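Side-chain contacts in DNA repair protein MmcB-related protein (PDB 3DNX), which is of unknown function but belongs to the MmcB-like family of the PDDEXK nuclease clan and may act in DNA repair: residues W78-F83 against A123-L128; A70-Y75 against Y82-D87. All coordinates share one frame; numbering follows the deposited sequence.

How the contacts relate
Both contacts build on strand 81-86, which lies between strands 54-59 and 100-104 in the six-stranded mixed sheet and runs parallel to both. Their centres are about 14 Å apart. Contact 1 takes the loop that leads into the strand, 78-80, and ties it to the start of helix 122-144, some forty residues further on. Contact 2 is local in sequence: residues 70-75, which follow helix 63-68, fold back over the side chains of Tyr82 and Trp84. Along the chain the order is 70-75, then 78-83 overlapping 82-87, then 123-128, so one inner strand is fastened at its entry to the C-terminal helix and further along to residues 70-75, which precede the strand in sequence.

Contact 1 (W78-F83 against A123-L128); sequences WCDRYF and ARRKVL
Trp78 and Asp80 each receive an arginine from the first turns of helix 122-144, in a contact that fastens this helix to the loop entering strand 81-86, an inner strand of the mixed sheet of a PDDEXK-clan fold. The guanidinium of Arg124 lies flat over one face of the indole, a cation-pi stack with CZ of Arg124 3.5 Å from the centroid of the six-membered ring of Trp78 and the two planes 24° apart. Its NH1 sits nearly over the centre of that ring, and CZ lies out toward the CZ3-CH2 rim; bends in the Arg124 chain at chi2 and chi3 bring the head down onto the indole. Arg125 meets the Asp80 carboxylate end-on in a nearly coplanar, two-pronged salt bridge. NH2 of Arg125 binds OD1 of Asp80 at 3.0 Å, and NH1 points almost straight, at 177°, to the syn lone pair of OD2, 2.8 Å away. Leu128, one helical turn on from Arg124, brings CD2 to 4.0 Å from CE3 of Trp78 and rests CD1 near the Trp78 carbonyl oxygen. With an alanine at Trp78, the Arg124 guanidinium would probably lose the surface it lies on, and a gap would open beside Leu128. A second shell positions these groups. NH1 of Arg124 also forms a salt bridge with Glu77, which helps to place the cation, and NH1 of Arg125 reaches the carbonyl of Gly52. Asp80 is buried and its carboxylate is shared, its rotation fixed by neighbouring backbone: OD2 accepts the N-H of Ile54 and OD1 that of Leu120.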
loop_
_atom_site.group_PDB
_atom_site.type_symbol
_atom_site.label_atom_id
_atom_site.label_comp_id
_atom_site.label_asym_id
_atom_site.label_seq_id
_atom_site.Cartn_x
_atom_site.Cartn_y
_atom_site.Cartn_z
ATOM N N TRP A 78 -6.459 -6.188 -17.300
ATOM C CA TRP A 78 -5.874 -5.997 -15.975
ATOM C C TRP A 78 -6.536 -4.882 -15.182
ATOM O O TRP A 78 -5.968 -4.448 -14.184
ATOM C CB TRP A 78 -4.378 -5.716 -16.110
ATOM C CG TRP A 78 -3.669 -6.840 -16.751
ATOM C CD1 TRP A 78 -3.151 -6.867 -18.008
ATOM C CD2 TRP A 78 -3.434 -8.142 -16.186
ATOM N NE1 TRP A 78 -2.592 -8.105 -18.262
ATOM C CE2 TRP A 78 -2.754 -8.903 -17.161
ATOM C CE3 TRP A 78 -3.736 -8.736 -14.950
ATOM C CZ2 TRP A 78 -2.358 -10.209 -16.938
ATOM C CZ3 TRP A 78 -3.340 -10.023 -14.724
ATOM C CH2 TRP A 78 -2.663 -10.760 -15.719
ATOM N N CYS A 79 -7.715 -4.422 -15.628
ATOM C CA CYS A 79 -8.427 -3.335 -14.958
ATOM C C CYS A 79 -9.934 -3.388 -15.179
ATOM O O CYS A 79 -10.416 -4.108 -16.032
ATOM C CB CYS A 79 -7.876 -1.971 -15.401
ATOM S SG CYS A 79 -8.048 -1.569 -17.150
ATOM N N ASP A 80 -10.669 -2.689 -14.325
ATOM C CA ASP A 80 -12.087 -2.474 -14.509
ATOM C C ASP A 80 -12.312 -1.329 -15.495
ATOM O O ASP A 80 -13.221 -1.409 -16.302
ATOM C CB ASP A 80 -12.763 -2.132 -13.191
ATOM C CG ASP A 80 -12.663 -3.228 -12.188
ATOM O OD1 ASP A 80 -12.994 -4.397 -12.510
ATOM O OD2 ASP A 80 -12.286 -2.927 -11.065
ATOM N N ARG A 81 -11.477 -0.288 -15.430
ATOM C CA ARG A 81 -11.569 0.878 -16.305
ATOM C C ARG A 81 -10.161 1.300 -16.724
ATOM O O ARG A 81 -9.249 1.292 -15.918
ATOM C CB ARG A 81 -12.265 2.041 -15.616
ATOM C CG ARG A 81 -13.700 1.751 -15.200
ATOM C CD ARG A 81 -14.405 3.016 -14.789
ATOM N NE ARG A 81 -15.577 2.764 -13.962
ATOM C CZ ARG A 81 -16.844 2.950 -14.321
ATOM N NH1 ARG A 81 -17.810 2.679 -13.459
ATOM N NH2 ARG A 81 -17.163 3.437 -15.493
ATOM N N TYR A 82 -10.016 1.598 -18.000
ATOM C CA TYR A 82 -8.774 2.056 -18.638
ATOM C C TYR A 82 -8.906 3.485 -19.161
ATOM O O TYR A 82 -9.887 3.837 -19.878
ATOM C CB TYR A 82 -8.414 1.133 -19.815
ATOM C CG TYR A 82 -7.193 1.600 -20.534
ATOM C CD1 TYR A 82 -5.939 1.257 -20.083
ATOM C CD2 TYR A 82 -7.295 2.395 -21.687
ATOM C CE1 TYR A 82 -4.795 1.712 -20.726
ATOM C CE2 TYR A 82 -6.168 2.867 -22.322
ATOM C CZ TYR A 82 -4.919 2.483 -21.853
ATOM O OH TYR A 82 -3.783 2.918 -22.475
ATOM N N PHE A 83 -7.931 4.323 -18.787
ATOM C CA PHE A 83 -7.895 5.757 -19.112
ATOM C C PHE A 83 -6.556 6.143 -19.692
ATOM O O PHE A 83 -5.494 5.577 -19.319
ATOM C CB PHE A 83 -8.030 6.679 -17.900
ATOM C CG PHE A 83 -9.286 6.489 -17.093
ATOM C CD1 PHE A 83 -10.315 7.405 -17.142
ATOM C CD2 PHE A 83 -9.404 5.393 -16.243
ATOM C CE1 PHE A 83 -11.462 7.233 -16.363
ATOM C CE2 PHE A 83 -10.530 5.220 -15.466
ATOM C CZ PHE A 83 -11.570 6.127 -15.538
ATOM N N ALA A 123 -10.954 -13.537 -8.690
ATOM C CA ALA A 123 -9.639 -14.098 -8.398
ATOM C C ALA A 123 -8.538 -13.160 -8.869
ATOM O O ALA A 123 -7.507 -13.017 -8.227
ATOM C CB ALA A 123 -9.477 -15.471 -9.052
ATOM N N ARG A 124 -8.759 -12.533 -10.005
ATOM C CA ARG A 124 -7.787 -11.600 -10.556
ATOM C C ARG A 124 -7.744 -10.288 -9.791
ATOM O O ARG A 124 -6.674 -9.724 -9.599
ATOM C CB ARG A 124 -8.169 -11.268 -11.967
ATOM C CG ARG A 124 -7.093 -10.565 -12.759
ATOM C CD ARG A 124 -6.519 -11.567 -13.742
ATOM N NE ARG A 124 -6.131 -10.933 -14.942
ATOM C CZ ARG A 124 -5.872 -11.551 -16.093
ATOM N NH1 ARG A 124 -5.537 -10.812 -17.117
ATOM N NH2 ARG A 124 -5.907 -12.872 -16.235
ATOM N N ARG A 125 -8.913 -9.779 -9.417
ATOM C CA ARG A 125 -8.991 -8.622 -8.548
ATOM C C ARG A 125 -8.145 -8.850 -7.279
ATOM O O ARG A 125 -7.436 -7.962 -6.814
ATOM C CB ARG A 125 -10.431 -8.368 -8.153
ATOM C CG ARG A 125 -10.640 -7.093 -7.362
ATOM C CD ARG A 125 -12.102 -6.884 -7.034
ATOM N NE ARG A 125 -12.886 -6.998 -8.255
ATOM C CZ ARG A 125 -12.915 -6.078 -9.207
ATOM N NH1 ARG A 125 -12.220 -4.950 -9.076
ATOM N NH2 ARG A 125 -13.631 -6.302 -10.319
ATOM N N LYS A 126 -8.247 -10.031 -6.705
ATOM C CA LYS A 126 -7.477 -10.373 -5.484
ATOM C C LYS A 126 -5.984 -10.290 -5.698
ATOM O O LYS A 126 -5.262 -9.707 -4.883
ATOM C CB LYS A 126 -7.754 -11.802 -5.042
ATOM C CG LYS A 126 -8.927 -11.951 -4.142
ATOM C CD LYS A 126 -8.790 -13.172 -3.244
ATOM C CE LYS A 126 -10.135 -13.917 -3.089
ATOM N NZ LYS A 126 -11.287 -13.283 -3.867
ATOM N N VAL A 127 -5.514 -10.909 -6.773
ATOM C CA VAL A 127 -4.086 -10.928 -7.082
ATOM C C VAL A 127 -3.551 -9.517 -7.243
ATOM O O VAL A 127 -2.491 -9.173 -6.704
ATOM C CB VAL A 127 -3.789 -11.754 -8.355
ATOM C CG1 VAL A 127 -2.334 -11.582 -8.791
ATOM C CG2 VAL A 127 -4.044 -13.190 -8.100
ATOM N N LEU A 128 -4.293 -8.677 -7.979
ATOM C CA LEU A 128 -3.838 -7.352 -8.259
ATOM C C LEU A 128 -3.856 -6.444 -7.025
ATOM O O LEU A 128 -2.999 -5.614 -6.882
ATOM C CB LEU A 128 -4.703 -6.728 -9.356
ATOM C CG LEU A 128 -4.565 -7.362 -10.735
ATOM C CD1 LEU A 128 -5.665 -6.787 -11.633
ATOM C CD2 LEU A 128 -3.160 -7.066 -11.315
#

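Contact 2 (A70-Y75 against Y82-D87); sequences AKWQGY and YFWAVD
Trp72 turns one face of its indole toward Trp84 and meets the ring of Tyr82 through its six-membered side; with Tyr75 these residues form an aromatic cluster between the loop after helix 63-68 and strand 81-86. The Trp72-Trp84 pair is edge-to-face: the CZ2-CH2 edge of Trp84 is turned to the face of the Trp72 five-membered ring, off-centre near CG, with centroids 5.2 Å apart and planes at 60°. CZ2 of Trp84 comes within 3.7 Å of CG of Trp72, and the other face of the Trp72 indole carries CG of Gln73. Tyr82 is set differently. Its ring is closer to parallel with the Trp72 six-membered ring, at 26°, but slid so far that the two barely overlap; CE2 of Tyr82 and CE3 of Trp72 approach to 3.5 Å. Tyr75 is nearly parallel to Tyr82, yet the two meet rim to rim, with CD1 of Tyr75 3.7 Å from CE1 of Tyr82 and neither ring over the other. One torsion helps to set this up: CG of Trp72 sits between its backbone N and carbonyl carbon (chi1 66°), which lays the indole across the ends of the strand's side chains. Phe66 adds another edge-to-face pair with Trp84, and Pro96 and Ser99 pack on Trp72. Across the two segments the contact is apolar and aromatic, held by ring shape and dispersion. Its phenols fare differently: OH of Tyr75 is hydrogen-bonded to Asp69, whereas OH of Tyr82, buried 3.6 Å from CB of Trp72 and above the Trp84 face, has no polar partner in the model, a probable energetic cost set against the close aromatic packing.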
loop_
_atom_site.group_PDB
_atom_site.type_symbol
_atom_site.label_atom_id
_atom_site.label_comp_id
_atom_site.label_asym_id
_atom_site.label_seq_id
_atom_site.Cartn_x
_atom_site.Cartn_y
_atom_site.Cartn_z
ATOM N N ALA A 70 1.379 1.114 -28.490
ATOM C CA ALA A 70 0.543 0.428 -29.514
ATOM C C ALA A 70 -0.214 -0.828 -29.024
ATOM O O ALA A 70 -1.322 -1.111 -29.487
ATOM C CB ALA A 70 1.385 0.080 -30.739
ATOM N N LYS A 71 0.371 -1.555 -28.074
ATOM C CA LYS A 71 -0.267 -2.751 -27.495
ATOM C C LYS A 71 -1.151 -2.427 -26.262
ATOM O O LYS A 71 -1.391 -3.315 -25.447
ATOM C CB LYS A 71 0.796 -3.808 -27.105
ATOM C CG LYS A 71 1.841 -4.134 -28.183
ATOM C CD LYS A 71 1.230 -4.757 -29.458
ATOM C CE LYS A 71 2.315 -5.141 -30.464
ATOM N NZ LYS A 71 1.983 -6.329 -31.324
ATOM N N TRP A 72 -1.654 -1.186 -26.170
ATOM C CA TRP A 72 -2.434 -0.711 -25.017
ATOM C C TRP A 72 -3.675 -1.559 -24.758
ATOM O O TRP A 72 -4.143 -1.633 -23.627
ATOM C CB TRP A 72 -2.863 0.779 -25.182
ATOM C CG TRP A 72 -3.835 0.991 -26.298
ATOM C CD1 TRP A 72 -3.545 1.215 -27.617
ATOM C CD2 TRP A 72 -5.268 0.959 -26.205
ATOM N NE1 TRP A 72 -4.710 1.299 -28.355
ATOM C CE2 TRP A 72 -5.781 1.147 -27.516
ATOM C CE3 TRP A 72 -6.162 0.748 -25.156
ATOM C CZ2 TRP A 72 -7.155 1.144 -27.797
ATOM C CZ3 TRP A 72 -7.532 0.756 -25.432
ATOM C CH2 TRP A 72 -8.014 0.965 -26.739
ATOM N N GLN A 73 -4.251 -2.143 -25.802
ATOM C CA GLN A 73 -5.407 -3.012 -25.580
ATOM C C GLN A 73 -5.078 -4.178 -24.617
ATOM O O GLN A 73 -5.980 -4.690 -23.971
ATOM C CB GLN A 73 -6.008 -3.500 -26.876
ATOM C CG GLN A 73 -7.007 -2.484 -27.417
ATOM C CD GLN A 73 -7.175 -2.567 -28.893
ATOM O OE1 GLN A 73 -8.245 -2.914 -29.390
ATOM N NE2 GLN A 73 -6.109 -2.251 -29.628
ATOM N N GLY A 74 -3.794 -4.531 -24.497
ATOM C CA GLY A 74 -3.336 -5.538 -23.535
ATOM C C GLY A 74 -3.474 -5.157 -22.079
ATOM O O GLY A 74 -3.458 -6.042 -21.199
ATOM N N TYR A 75 -3.598 -3.859 -21.803
ATOM C CA TYR A 75 -3.870 -3.414 -20.449
ATOM C C TYR A 75 -5.307 -3.675 -19.998
ATOM O O TYR A 75 -5.578 -3.722 -18.806
ATOM C CB TYR A 75 -3.602 -1.929 -20.267
ATOM C CG TYR A 75 -2.202 -1.453 -20.531
ATOM C CD1 TYR A 75 -1.965 -0.468 -21.488
ATOM C CD2 TYR A 75 -1.114 -1.938 -19.804
ATOM C CE1 TYR A 75 -0.692 0.020 -21.728
ATOM C CE2 TYR A 75 0.191 -1.452 -20.047
ATOM C CZ TYR A 75 0.388 -0.482 -21.013
ATOM O OH TYR A 75 1.637 0.027 -21.290
ATOM N N TYR A 82 -10.016 1.598 -18.000
ATOM C CA TYR A 82 -8.774 2.056 -18.638
ATOM C C TYR A 82 -8.906 3.485 -19.161
ATOM O O TYR A 82 -9.887 3.837 -19.878
ATOM C CB TYR A 82 -8.414 1.133 -19.815
ATOM C CG TYR A 82 -7.193 1.600 -20.534
ATOM C CD1 TYR A 82 -5.939 1.257 -20.083
ATOM C CD2 TYR A 82 -7.295 2.395 -21.687
ATOM C CE1 TYR A 82 -4.795 1.712 -20.726
ATOM C CE2 TYR A 82 -6.168 2.867 -22.322
ATOM C CZ TYR A 82 -4.919 2.483 -21.853
ATOM O OH TYR A 82 -3.783 2.918 -22.475
ATOM N N PHE A 83 -7.931 4.323 -18.787
ATOM C CA PHE A 83 -7.895 5.757 -19.112
ATOM C C PHE A 83 -6.556 6.143 -19.692
ATOM O O PHE A 83 -5.494 5.577 -19.319
ATOM C CB PHE A 83 -8.030 6.679 -17.900
ATOM C CG PHE A 83 -9.286 6.489 -17.093
ATOM C CD1 PHE A 83 -10.315 7.405 -17.142
ATOM C CD2 PHE A 83 -9.404 5.393 -16.243
ATOM C CE1 PHE A 83 -11.462 7.233 -16.363
ATOM C CE2 PHE A 83 -10.530 5.220 -15.466
ATOM C CZ PHE A 83 -11.570 6.127 -15.538
ATOM N N TRP A 84 -6.618 7.140 -20.584
ATOM C CA TRP A 84 -5.459 7.947 -20.943
ATOM C C TRP A 84 -5.420 9.190 -20.076
ATOM O O TRP A 84 -6.461 9.660 -19.651
ATOM C CB TRP A 84 -5.505 8.351 -22.400
ATOM C CG TRP A 84 -5.636 7.213 -23.344
ATOM C CD1 TRP A 84 -6.785 6.731 -23.862
ATOM C CD2 TRP A 84 -4.572 6.413 -23.888
ATOM N NE1 TRP A 84 -6.512 5.675 -24.713
ATOM C CE2 TRP A 84 -5.158 5.454 -24.713
ATOM C CE3 TRP A 84 -3.178 6.422 -23.740
ATOM C CZ2 TRP A 84 -4.402 4.522 -25.416
ATOM C CZ3 TRP A 84 -2.432 5.488 -24.418
ATOM C CH2 TRP A 84 -3.037 4.551 -25.231
ATOM N N ALA A 85 -4.223 9.683 -19.784
ATOM C CA ALA A 85 -4.023 10.996 -19.132
ATOM C C ALA A 85 -2.998 11.767 -19.984
ATOM O O ALA A 85 -1.917 11.273 -20.249
ATOM C CB ALA A 85 -3.546 10.853 -17.675
ATOM N N VAL A 86 -3.392 12.953 -20.431
ATOM C CA VAL A 86 -2.591 13.821 -21.290
ATOM C C VAL A 86 -2.744 15.257 -20.833
ATOM O O VAL A 86 -3.684 15.594 -20.078
ATOM C CB VAL A 86 -3.021 13.695 -22.774
ATOM C CG1 VAL A 86 -2.867 12.236 -23.261
ATOM C CG2 VAL A 86 -4.452 14.210 -23.019
ATOM N N ASP A 87 -1.852 16.124 -21.293
ATOM C CA ASP A 87 -1.994 17.512 -20.970
ATOM C C ASP A 87 -2.834 18.224 -22.048
ATOM O O ASP A 87 -3.202 17.638 -23.067
ATOM C CB ASP A 87 -0.625 18.152 -20.731
ATOM C CG ASP A 87 0.213 18.326 -21.986
ATOM O OD1 ASP A 87 -0.269 18.308 -23.168
ATOM O OD2 ASP A 87 1.429 18.543 -21.759
#